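Glutamate--tRNA ligase (Elizabethkingia anophelis, PDB 6B1Z) probably catalyses the ATP-dependent attachment of glutamate to its cognate tRNA, as expected of a class I glutamyl-tRNA synthetase. Local coordinates at residues A[100-105]-A[244-249]; A[112-117]-A[167-172]; A[137-142]-A[195-200]; A[171-176]-A[236-241]. All coordinates share one frame; numbering follows the deposited sequence.

Interaction 1 (A[100-105]-A[244-249]). With EDO (1,2-ethanediol), chain B.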
# COMPACT_ATOMS: atom_id res chain seq x y z
N ASP A 100 -10.92 11.27 30.40
CA ASP A 100 -10.86 11.91 31.72
C ASP A 100 -11.23 10.93 32.82
O ASP A 100 -10.61 10.92 33.89
CB ASP A 100 -11.81 13.11 31.75
CG ASP A 100 -11.29 14.29 30.96
OD1 ASP A 100 -10.13 14.28 30.50
OD2 ASP A 100 -12.08 15.25 30.79
N ARG A 101 -12.24 10.10 32.58
CA ARG A 101 -12.65 9.09 33.55
C ARG A 101 -11.49 8.17 33.90
O ARG A 101 -11.22 7.90 35.08
CB ARG A 101 -13.84 8.30 32.98
CG ARG A 101 -14.33 7.12 33.80
CD ARG A 101 -15.78 6.75 33.43
NE ARG A 101 -15.89 5.91 32.24
CZ ARG A 101 -16.45 6.30 31.09
NH1 ARG A 101 -16.96 7.52 30.97
NH2 ARG A 101 -16.51 5.46 30.07
N TYR A 102 -10.75 7.70 32.88
CA TYR A 102 -9.68 6.75 33.12
C TYR A 102 -8.39 7.42 33.57
O TYR A 102 -7.59 6.77 34.26
CB TYR A 102 -9.47 5.90 31.87
CG TYR A 102 -10.67 5.00 31.66
CD1 TYR A 102 -11.12 4.18 32.69
CD2 TYR A 102 -11.39 5.02 30.48
CE1 TYR A 102 -12.23 3.38 32.53
CE2 TYR A 102 -12.49 4.21 30.31
CZ TYR A 102 -12.91 3.39 31.33
OH TYR A 102 -14.01 2.59 31.17
N THR A 103 -8.20 8.69 33.25
CA THR A 103 -7.11 9.44 33.86
C THR A 103 -7.30 9.52 35.38
O THR A 103 -6.35 9.29 36.15
CB THR A 103 -7.02 10.83 33.24
OG1 THR A 103 -6.62 10.71 31.87
CG2 THR A 103 -6.00 11.69 33.97
N GLU A 104 -8.52 9.82 35.83
CA GLU A 104 -8.80 9.84 37.26
C GLU A 104 -8.52 8.47 37.88
O GLU A 104 -7.96 8.38 38.99
CB GLU A 104 -10.25 10.27 37.51
CG GLU A 104 -10.62 10.32 38.99
CD GLU A 104 -12.11 10.52 39.23
OE1 GLU A 104 -12.86 10.68 38.24
OE2 GLU A 104 -12.53 10.51 40.40
N GLN A 105 -8.88 7.39 37.17
CA GLN A 105 -8.68 6.05 37.71
C GLN A 105 -7.19 5.74 37.87
O GLN A 105 -6.76 5.29 38.95
CB GLN A 105 -9.34 5.00 36.80
CG GLN A 105 -9.24 3.59 37.36
CD GLN A 105 -9.82 2.54 36.44
OE1 GLN A 105 -10.84 2.77 35.77
NE2 GLN A 105 -9.19 1.37 36.41
N GLU A 244 -2.60 -3.85 33.25
CA GLU A 244 -2.48 -4.24 34.65
C GLU A 244 -2.82 -3.08 35.58
O GLU A 244 -3.56 -3.26 36.57
CB GLU A 244 -1.07 -4.76 34.92
CG GLU A 244 -0.85 -5.18 36.37
CD GLU A 244 0.57 -5.65 36.62
OE1 GLU A 244 1.20 -6.19 35.69
OE2 GLU A 244 1.06 -5.47 37.75
N ALA A 245 -2.30 -1.89 35.29
CA ALA A 245 -2.55 -0.73 36.15
C ALA A 245 -4.05 -0.44 36.25
O ALA A 245 -4.53 -0.02 37.32
CB ALA A 245 -1.80 0.49 35.62
N MET A 246 -4.80 -0.71 35.19
CA MET A 246 -6.21 -0.40 35.13
C MET A 246 -7.08 -1.54 35.65
O MET A 246 -8.31 -1.37 35.73
CB MET A 246 -6.62 -0.08 33.69
CG MET A 246 -5.85 1.12 33.08
SD MET A 246 -6.02 2.66 34.00
CE MET A 246 -7.71 3.12 33.56
N GLY A 247 -6.47 -2.66 36.03
CA GLY A 247 -7.20 -3.84 36.45
C GLY A 247 -7.90 -4.57 35.33
O GLY A 247 -8.93 -5.22 35.57
N TRP A 248 -7.35 -4.51 34.11
CA TRP A 248 -7.98 -5.03 32.91
C TRP A 248 -7.16 -6.17 32.30
O TRP A 248 -5.95 -6.30 32.55
CB TRP A 248 -8.13 -3.94 31.84
CG TRP A 248 -9.01 -2.78 32.22
CD1 TRP A 248 -9.97 -2.74 33.19
CD2 TRP A 248 -8.99 -1.49 31.61
NE1 TRP A 248 -10.55 -1.49 33.22
CE2 TRP A 248 -9.96 -0.70 32.27
CE3 TRP A 248 -8.24 -0.91 30.57
CZ2 TRP A 248 -10.21 0.63 31.92
CZ3 TRP A 248 -8.48 0.41 30.23
CH2 TRP A 248 -9.47 1.16 30.90
N ASP A 249 -7.84 -6.99 31.50
CA ASP A 249 -7.20 -8.04 30.73
C ASP A 249 -6.74 -7.50 29.38
O ASP A 249 -7.53 -6.88 28.66
CB ASP A 249 -8.17 -9.20 30.51
CG ASP A 249 -8.54 -9.91 31.79
OD1 ASP A 249 -7.69 -9.96 32.70
OD2 ASP A 249 -9.68 -10.40 31.88
C1 EDO B . -7.86 -8.19 35.82
O1 EDO B . -7.65 -9.44 35.14
C2 EDO B . -6.56 -7.75 36.49
O2 EDO B . -5.56 -7.48 35.51
O HOH W 1 -6.98 0.70 38.36
O HOH W 2 -12.07 0.44 35.03
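The Schellman motif that ends helix 236-246, in the catalytic domain, meets helix 96-106 through Met246 and Trp248 on one side and Tyr102 and Gln105 on the other. Tyr102 and Trp248 form a T-shaped (edge-to-face) pair: the planes stand at 87°, the ring centroids lie 5.1 Å apart, and Trp248 presents its CZ2-CH2 edge to the tyrosine face, CZ2 approaching Tyr102 CE1 to 3.5 Å. Met246 is bent at both chi2 and chi3, and its methyl CE ends 3.7 Å from Tyr102 CD1 and 3.6 Å from Gln105 CD, so that it touches both ring and amide. Two waters extend the contact at its polar side. One accepts from Gln105 NE2 and donates to Ala245 O; the other donates to Gln105 OE1 at 2.7 Å and accepts from Trp248 NE1. Gln105 NE2 also lies 3.0 Å from Met246 O. Helix 210-220 packs against the same group, with His219 stacked on Trp248. An ethanediol, probably from the crystallisation liquor, bonds to Trp248 O. With its positive phi (73°) and two bonds back into the last turn, one of them Gly247 N to Glu244 O (3.0 Å), Gly247 closes the helix in a Schellman motif.

Interaction 2 (A[112-117]-A[167-172])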
# COMPACT_ATOMS: atom_id res chain seq x y z
N ALA A 112 1.24 5.89 38.04
CA ALA A 112 1.24 7.18 37.36
C ALA A 112 1.66 8.29 38.32
O ALA A 112 1.42 8.21 39.53
CB ALA A 112 -0.14 7.50 36.75
N TYR A 113 2.26 9.33 37.76
CA TYR A 113 2.67 10.48 38.56
C TYR A 113 2.63 11.74 37.69
O TYR A 113 2.53 11.66 36.46
CB TYR A 113 4.05 10.25 39.19
CG TYR A 113 5.25 10.16 38.26
CD1 TYR A 113 6.00 11.29 37.98
CD2 TYR A 113 5.66 8.94 37.71
CE1 TYR A 113 7.12 11.22 37.17
CE2 TYR A 113 6.80 8.87 36.88
CZ TYR A 113 7.51 10.02 36.63
OH TYR A 113 8.62 9.98 35.83
N LEU A 114 2.72 12.89 38.34
CA LEU A 114 2.65 14.19 37.67
C LEU A 114 4.06 14.72 37.42
O LEU A 114 4.93 14.62 38.29
CB LEU A 114 1.86 15.20 38.50
CG LEU A 114 0.56 14.72 39.15
CD1 LEU A 114 -0.09 15.87 39.92
CD2 LEU A 114 -0.38 14.15 38.12
N ALA A 115 4.28 15.30 36.24
CA ALA A 115 5.60 15.82 35.90
C ALA A 115 5.47 17.23 35.35
O ALA A 115 4.63 17.49 34.48
CB ALA A 115 6.33 14.91 34.89
N PHE A 116 6.31 18.13 35.86
CA PHE A 116 6.19 19.57 35.61
C PHE A 116 7.31 20.11 34.73
O PHE A 116 7.37 21.32 34.50
CB PHE A 116 6.18 20.33 36.94
CG PHE A 116 5.03 19.97 37.84
CD1 PHE A 116 5.19 19.03 38.85
CD2 PHE A 116 3.79 20.56 37.68
CE1 PHE A 116 4.13 18.69 39.68
CE2 PHE A 116 2.72 20.24 38.51
CZ PHE A 116 2.89 19.30 39.51
N ASP A 117 8.18 19.24 34.20
CA ASP A 117 9.36 19.71 33.48
C ASP A 117 8.95 20.46 32.22
O ASP A 117 8.07 20.03 31.47
CB ASP A 117 10.25 18.53 33.11
CG ASP A 117 10.38 17.54 34.24
OD1 ASP A 117 9.51 16.64 34.33
OD2 ASP A 117 11.33 17.67 35.04
N TYR A 167 1.31 20.44 33.65
CA TYR A 167 1.93 19.17 33.97
C TYR A 167 1.45 18.09 33.01
O TYR A 167 0.36 18.17 32.44
CB TYR A 167 1.64 18.73 35.43
CG TYR A 167 0.17 18.46 35.73
CD1 TYR A 167 -0.38 17.20 35.53
CD2 TYR A 167 -0.64 19.46 36.23
CE1 TYR A 167 -1.72 16.96 35.80
CE2 TYR A 167 -1.98 19.23 36.50
CZ TYR A 167 -2.51 17.98 36.29
OH TYR A 167 -3.85 17.75 36.57
N VAL A 168 2.29 17.08 32.83
CA VAL A 168 1.91 15.86 32.12
C VAL A 168 1.76 14.77 33.16
O VAL A 168 2.22 14.89 34.30
CB VAL A 168 2.92 15.45 31.03
CG1 VAL A 168 3.03 16.52 29.93
CG2 VAL A 168 4.30 15.13 31.64
N ILE A 169 1.11 13.68 32.77
CA ILE A 169 1.04 12.49 33.61
C ILE A 169 1.92 11.44 32.96
O ILE A 169 1.76 11.14 31.77
CB ILE A 169 -0.40 11.99 33.79
CG1 ILE A 169 -1.23 13.05 34.51
CG2 ILE A 169 -0.40 10.64 34.53
CD1 ILE A 169 -2.72 12.78 34.47
N ARG A 170 2.87 10.89 33.73
CA ARG A 170 3.79 9.88 33.24
C ARG A 170 3.51 8.54 33.88
O ARG A 170 3.05 8.46 35.03
CB ARG A 170 5.24 10.26 33.54
CG ARG A 170 5.78 11.33 32.61
CD ARG A 170 7.23 11.68 32.96
NE ARG A 170 7.72 12.75 32.09
CZ ARG A 170 8.26 12.57 30.89
NH1 ARG A 170 8.39 11.35 30.38
NH2 ARG A 170 8.66 13.62 30.19
N PHE A 171 3.79 7.47 33.14
CA PHE A 171 3.77 6.14 33.71
C PHE A 171 4.98 5.96 34.62
O PHE A 171 6.08 6.38 34.28
CB PHE A 171 3.81 5.10 32.59
CG PHE A 171 3.71 3.69 33.08
CD1 PHE A 171 2.48 3.14 33.40
CD2 PHE A 171 4.85 2.90 33.20
CE1 PHE A 171 2.38 1.82 33.84
CE2 PHE A 171 4.76 1.58 33.64
CZ PHE A 171 3.53 1.05 33.98
N LYS A 172 4.78 5.33 35.78
CA LYS A 172 5.89 5.06 36.71
C LYS A 172 6.43 3.65 36.46
O LYS A 172 5.89 2.66 36.96
CB LYS A 172 5.43 5.23 38.15
CG LYS A 172 6.57 5.15 39.18
CD LYS A 172 6.00 5.33 40.58
CE LYS A 172 7.08 5.25 41.63
NZ LYS A 172 7.49 3.85 41.88
O HOH W 3 8.03 15.78 32.07
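Leu114 and Ile169 form the apolar centre, side by side on the face they share with Ala112: Leu114 CD2 lies 3.9 Å from both Ile169 CG1 and Tyr167 CE1. Ala112 CB rests on Ile169 CG2, while Phe116 brings CE2 to 3.6 Å from Tyr167 CB, their rings inclined at 62°. Helix 154-162 covers this side through Leu160 and Leu161. The strands form an antiparallel ladder in which Tyr113 pairs with Arg170 and Ala115 with Val168 as hydrogen-bonded pairs; Arg170 N to Tyr113 O, at 2.9 Å and 163°, is the straightest of its four bonds. On the other face Ala115 CB packs 3.8 Å from Val168 CG2. The first torsion of Tyr113 (67°) puts CG between the backbone N and the carbonyl carbon, and the ring attached there meets Arg170 and Lys172. Arg170 CB lies over its face, 4.1 Å from the centroid and displaced toward the rim, a CH-pi contact, and Lys172 CB meets the edge near CD2. The arginine chain runs extended from CG to NE, with Ala115 CB at the guanidinium edge. Beyond, a water accepts from Arg170 NH2 (2.9 Å) and donates to Asp117 OD1. Arg170 NH1 binds Asp198 O, Tyr113 OH binds Asp198 OD2, and Tyr138 adds a cation-pi contact. One face is thus hydrocarbon packing, whereas the second mixes apolar and polar groups: Arg170 CB lies over the ring and CD beside its hydroxyl, and the nearby Asp117 carboxylate, reached through the water, would probably favour the positive charge.

Interaction 3 (A[137-142]-A[195-200])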
# COMPACT_ATOMS: atom_id res chain seq x y z
N ALA A 137 16.93 9.39 28.96
CA ALA A 137 15.63 8.75 29.10
C ALA A 137 15.04 9.15 30.44
O ALA A 137 15.73 9.11 31.46
CB ALA A 137 15.73 7.22 29.01
N TYR A 138 13.78 9.57 30.43
CA TYR A 138 13.04 9.86 31.66
C TYR A 138 12.62 8.52 32.25
O TYR A 138 11.72 7.86 31.71
CB TYR A 138 11.84 10.74 31.33
CG TYR A 138 11.37 11.69 32.43
CD1 TYR A 138 11.03 11.22 33.69
CD2 TYR A 138 11.27 13.06 32.18
CE1 TYR A 138 10.59 12.09 34.69
CE2 TYR A 138 10.82 13.94 33.17
CZ TYR A 138 10.50 13.45 34.43
OH TYR A 138 10.07 14.32 35.39
N ASN A 139 13.27 8.09 33.33
CA ASN A 139 13.11 6.71 33.79
C ASN A 139 13.41 6.63 35.28
O ASN A 139 13.57 7.65 35.96
CB ASN A 139 14.00 5.77 32.96
CG ASN A 139 15.49 6.07 33.11
OD1 ASN A 139 15.89 6.87 33.96
ND2 ASN A 139 16.30 5.42 32.30
N TYR A 140 13.52 5.41 35.79
CA TYR A 140 13.78 5.24 37.22
C TYR A 140 15.07 5.95 37.64
O TYR A 140 15.14 6.53 38.72
CB TYR A 140 13.86 3.75 37.56
CG TYR A 140 13.91 3.51 39.05
CD1 TYR A 140 15.10 3.62 39.75
CD2 TYR A 140 12.75 3.19 39.77
CE1 TYR A 140 15.16 3.41 41.10
CE2 TYR A 140 12.79 2.99 41.13
CZ TYR A 140 14.01 3.10 41.79
OH TYR A 140 14.09 2.90 43.16
N GLU A 141 16.10 5.91 36.78
CA GLU A 141 17.40 6.48 37.11
C GLU A 141 17.39 8.00 37.18
O GLU A 141 18.14 8.58 37.98
CB GLU A 141 18.43 6.05 36.07
CG GLU A 141 18.83 4.59 36.16
CD GLU A 141 19.82 4.20 35.08
OE1 GLU A 141 19.74 4.76 33.95
OE2 GLU A 141 20.69 3.34 35.35
N THR A 142 16.57 8.66 36.35
CA THR A 142 16.61 10.12 36.24
C THR A 142 15.43 10.81 36.90
O THR A 142 15.48 12.03 37.09
CB THR A 142 16.66 10.56 34.76
OG1 THR A 142 15.51 10.05 34.05
CG2 THR A 142 17.92 10.04 34.06
N THR A 195 15.03 -1.19 31.36
CA THR A 195 15.33 -0.74 30.00
C THR A 195 14.26 0.18 29.44
O THR A 195 14.40 0.65 28.30
CB THR A 195 15.51 -1.94 29.05
OG1 THR A 195 14.24 -2.58 28.82
CG2 THR A 195 16.51 -2.96 29.59
N LEU A 196 13.19 0.45 30.18
CA LEU A 196 12.02 1.17 29.69
C LEU A 196 11.90 2.53 30.37
O LEU A 196 12.52 2.79 31.41
CB LEU A 196 10.76 0.33 29.90
CG LEU A 196 10.81 -1.09 29.33
CD1 LEU A 196 9.55 -1.85 29.70
CD2 LEU A 196 11.04 -1.06 27.80
N ASP A 197 11.07 3.41 29.80
CA ASP A 197 10.98 4.80 30.22
C ASP A 197 9.61 5.10 30.82
O ASP A 197 8.62 4.39 30.57
CB ASP A 197 11.22 5.75 29.05
CG ASP A 197 12.53 5.49 28.34
OD1 ASP A 197 13.43 4.91 28.97
OD2 ASP A 197 12.66 5.88 27.16
N ASP A 198 9.57 6.20 31.59
CA ASP A 198 8.34 6.71 32.20
C ASP A 198 7.55 7.51 31.16
O ASP A 198 7.48 8.74 31.21
CB ASP A 198 8.67 7.61 33.39
CG ASP A 198 9.31 6.88 34.58
OD1 ASP A 198 9.35 5.63 34.62
OD2 ASP A 198 9.78 7.60 35.49
N LYS A 199 6.93 6.79 30.22
CA LYS A 199 6.34 7.47 29.06
C LYS A 199 5.19 8.36 29.48
O LYS A 199 4.44 8.07 30.42
CB LYS A 199 5.86 6.45 28.02
CG LYS A 199 7.00 5.69 27.32
CD LYS A 199 6.71 5.47 25.82
CE LYS A 199 7.96 4.98 25.06
NZ LYS A 199 7.83 3.57 24.57
N VAL A 200 5.03 9.46 28.73
CA VAL A 200 3.90 10.35 28.96
C VAL A 200 2.61 9.66 28.56
O VAL A 200 2.49 9.12 27.45
CB VAL A 200 4.07 11.66 28.18
CG1 VAL A 200 2.81 12.53 28.32
CG2 VAL A 200 5.30 12.42 28.65
O HOH W 4 15.31 3.18 30.82
O HOH W 5 13.09 2.80 34.29
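The ring of Tyr138 turns its edge to Asp198: OD2 lies near the ring plane, 4.2 Å from CD1. The carboxylate of Asp198 itself passes alongside the backbone of Asn139, its OD2 3.8 Å from Asn139 C. Besides its bond to the Tyr113 hydroxyl, that oxygen takes a salt bridge from Arg143, while OD1 accepts from Met173 N, so several donors hold the group in place. The second carboxylate, Asp197, meets the methyl of Ala137 through OD1 in the conformer described, one of two, which makes this touch less certain. The direct bond of the contact is Asp198 N to Tyr138 O, at 2.7 Å and 165°, the donor lying in the carbonyl plane. A pair of waters continues the join: both lie 2.9 Å from Leu196 O, one accepting from Asn139 ND2 and the other from Tyr140 N. The first torsion of Asn139 (62°) sets CG between the backbone N and the carbonyl carbon, and from there OD1 accepts from Thr142 N at 3.1 Å. Thr142 OG1 adds a bond to Ala137 O, on a carbonyl lone pair. The touching parts run 83° apart and share one direct backbone bond; the Asx motif at Asn139 belongs to the loop between helices 119-131 and 154-162, and the inverse gamma turn centred on Asp198 to the loop between strands 187-192 and 200-202.

Interaction 4 (A[171-176]-A[236-241])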
# COMPACT_ATOMS: atom_id res chain seq x y z
N PHE A 171 3.79 7.47 33.14
CA PHE A 171 3.77 6.14 33.71
C PHE A 171 4.98 5.96 34.62
O PHE A 171 6.08 6.38 34.28
CB PHE A 171 3.81 5.10 32.59
CG PHE A 171 3.71 3.69 33.08
CD1 PHE A 171 2.48 3.14 33.40
CD2 PHE A 171 4.85 2.90 33.20
CE1 PHE A 171 2.38 1.82 33.84
CE2 PHE A 171 4.76 1.58 33.64
CZ PHE A 171 3.53 1.05 33.98
N LYS A 172 4.78 5.33 35.78
CA LYS A 172 5.89 5.06 36.71
C LYS A 172 6.43 3.65 36.46
O LYS A 172 5.89 2.66 36.96
CB LYS A 172 5.43 5.23 38.15
CG LYS A 172 6.57 5.15 39.18
CD LYS A 172 6.00 5.33 40.58
CE LYS A 172 7.08 5.25 41.63
NZ LYS A 172 7.49 3.85 41.88
N MET A 173 7.52 3.56 35.69
CA MET A 173 8.07 2.25 35.36
C MET A 173 8.52 1.54 36.63
O MET A 173 9.27 2.14 37.43
CB MET A 173 9.26 2.35 34.42
CG MET A 173 8.93 2.08 32.99
SD MET A 173 8.33 0.40 32.71
CE MET A 173 7.46 0.78 31.17
N PRO A 174 8.09 0.30 36.86
CA PRO A 174 8.57 -0.46 38.02
C PRO A 174 10.09 -0.60 38.04
O PRO A 174 10.74 -0.60 36.99
CB PRO A 174 7.90 -1.83 37.85
CG PRO A 174 6.68 -1.56 37.02
CD PRO A 174 7.03 -0.40 36.11
N LEU A 175 10.63 -0.72 39.25
CA LEU A 175 12.05 -1.03 39.46
C LEU A 175 12.33 -2.51 39.18
O LEU A 175 11.74 -3.39 39.83
CB LEU A 175 12.45 -0.66 40.89
CG LEU A 175 13.89 -1.01 41.30
CD1 LEU A 175 14.89 -0.33 40.39
CD2 LEU A 175 14.15 -0.66 42.76
N ASP A 176 13.24 -2.78 38.24
CA ASP A 176 13.85 -4.10 38.07
C ASP A 176 12.82 -5.23 38.07
O ASP A 176 12.88 -6.18 38.86
CB ASP A 176 14.91 -4.31 39.16
CG ASP A 176 15.76 -5.55 38.94
OD1 ASP A 176 15.76 -6.10 37.82
OD2 ASP A 176 16.43 -6.01 39.90
N MET A 236 5.30 -2.68 23.75
CA MET A 236 4.36 -3.71 24.17
C MET A 236 4.39 -3.92 25.68
O MET A 236 3.34 -4.12 26.30
CB MET A 236 4.64 -5.00 23.41
CG MET A 236 3.62 -6.08 23.70
SD MET A 236 4.02 -7.59 22.79
CE MET A 236 2.85 -8.72 23.52
N ALA A 237 5.58 -3.91 26.29
CA ALA A 237 5.66 -4.09 27.74
C ALA A 237 4.90 -2.98 28.46
O ALA A 237 4.13 -3.25 29.39
CB ALA A 237 7.13 -4.12 28.19
N LEU A 238 5.09 -1.72 28.04
CA LEU A 238 4.31 -0.63 28.60
C LEU A 238 2.82 -0.89 28.47
O LEU A 238 2.05 -0.67 29.42
CB LEU A 238 4.67 0.68 27.90
CG LEU A 238 3.77 1.88 28.25
CD1 LEU A 238 3.93 2.28 29.74
CD2 LEU A 238 4.08 3.04 27.34
N HIS A 239 2.38 -1.32 27.29
CA HIS A 239 0.94 -1.49 27.09
C HIS A 239 0.38 -2.57 28.00
O HIS A 239 -0.69 -2.38 28.60
CB HIS A 239 0.67 -1.81 25.62
CG HIS A 239 1.11 -0.71 24.72
ND1 HIS A 239 1.40 -0.89 23.38
CD2 HIS A 239 1.33 0.60 24.97
CE1 HIS A 239 1.77 0.26 22.85
NE2 HIS A 239 1.72 1.19 23.79
N VAL A 240 1.09 -3.69 28.13
CA VAL A 240 0.66 -4.75 29.04
C VAL A 240 0.62 -4.24 30.47
O VAL A 240 -0.33 -4.52 31.21
CB VAL A 240 1.56 -5.99 28.87
CG1 VAL A 240 1.37 -6.99 30.00
CG2 VAL A 240 1.27 -6.63 27.51
N LEU A 241 1.60 -3.42 30.86
CA LEU A 241 1.60 -2.85 32.21
C LEU A 241 0.45 -1.87 32.41
O LEU A 241 -0.07 -1.75 33.53
CB LEU A 241 2.95 -2.18 32.50
CG LEU A 241 4.09 -3.14 32.80
CD1 LEU A 241 5.42 -2.38 32.69
CD2 LEU A 241 3.91 -3.73 34.20
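The closest backbone approach, Met173 CA to Leu238 CA, is 8.3 Å, and no hydrogen bond crosses the gap between 171-176 and helix 236-246, which leaves the joining to side chains. Phe171, CG anti to its backbone N (chi1 -176°), extends toward the helix. Leu238 answers from the opposite direction, the two side chains sliding past each other, and lays CD1 over the phenylalanine face: it lies 3.8 Å from the ring centroid and 20° off the normal, the geometry of a CH-pi contact, shifted toward the CG-CD2 side. One helical turn on, the Leu241 side chain crosses that of Phe171 at about a right angle, its CB 3.6 Å from Phe171 CZ. The contact is the packing of a helix against the C-terminal end of strand 168-171, the central strand of the antiparallel sheet it forms with 112-115 and 200-202, and against the loop leading on to strand 178-183. In that loop Met173 bends at chi2 (-62°), and its thioether end reaches both leucines: SD is 4.0 Å from Leu241 CD1, and CE is 4.1 Å from Leu238 CD1. Pro174 CD approaches Leu241 CD1 more loosely, at 4.3 Å. Leu241 therefore has the ring at its CB and the methionine and proline at its CD1. It also touches Ile179 of strand 178-183, while Leu238 touches His211 of helix 210-220. The loop backbone is held separately, Met173 O accepting from Arg143 NH2.

How the interactions relate
From the N terminus, helix 96-106 comes first; interaction 1 joins it to the end of helix 236-246 and closes the long loop within which the other three contacts nest. The chain then enters strand 112-115, which interaction 2 pairs with strand 168-171. The segment 137-142 lies in the connection between these strands but finds its partner at 195-200, so interactions 2 and 3 cross, and they touch where they meet. Interaction 4 begins on the last residues of interaction 2, Phe171 and Lys172, crosses interaction 3, and returns to helix 236-246, also used by interaction 1. Together they tie helices, a small sheet and loops into one part of the catalytic domain.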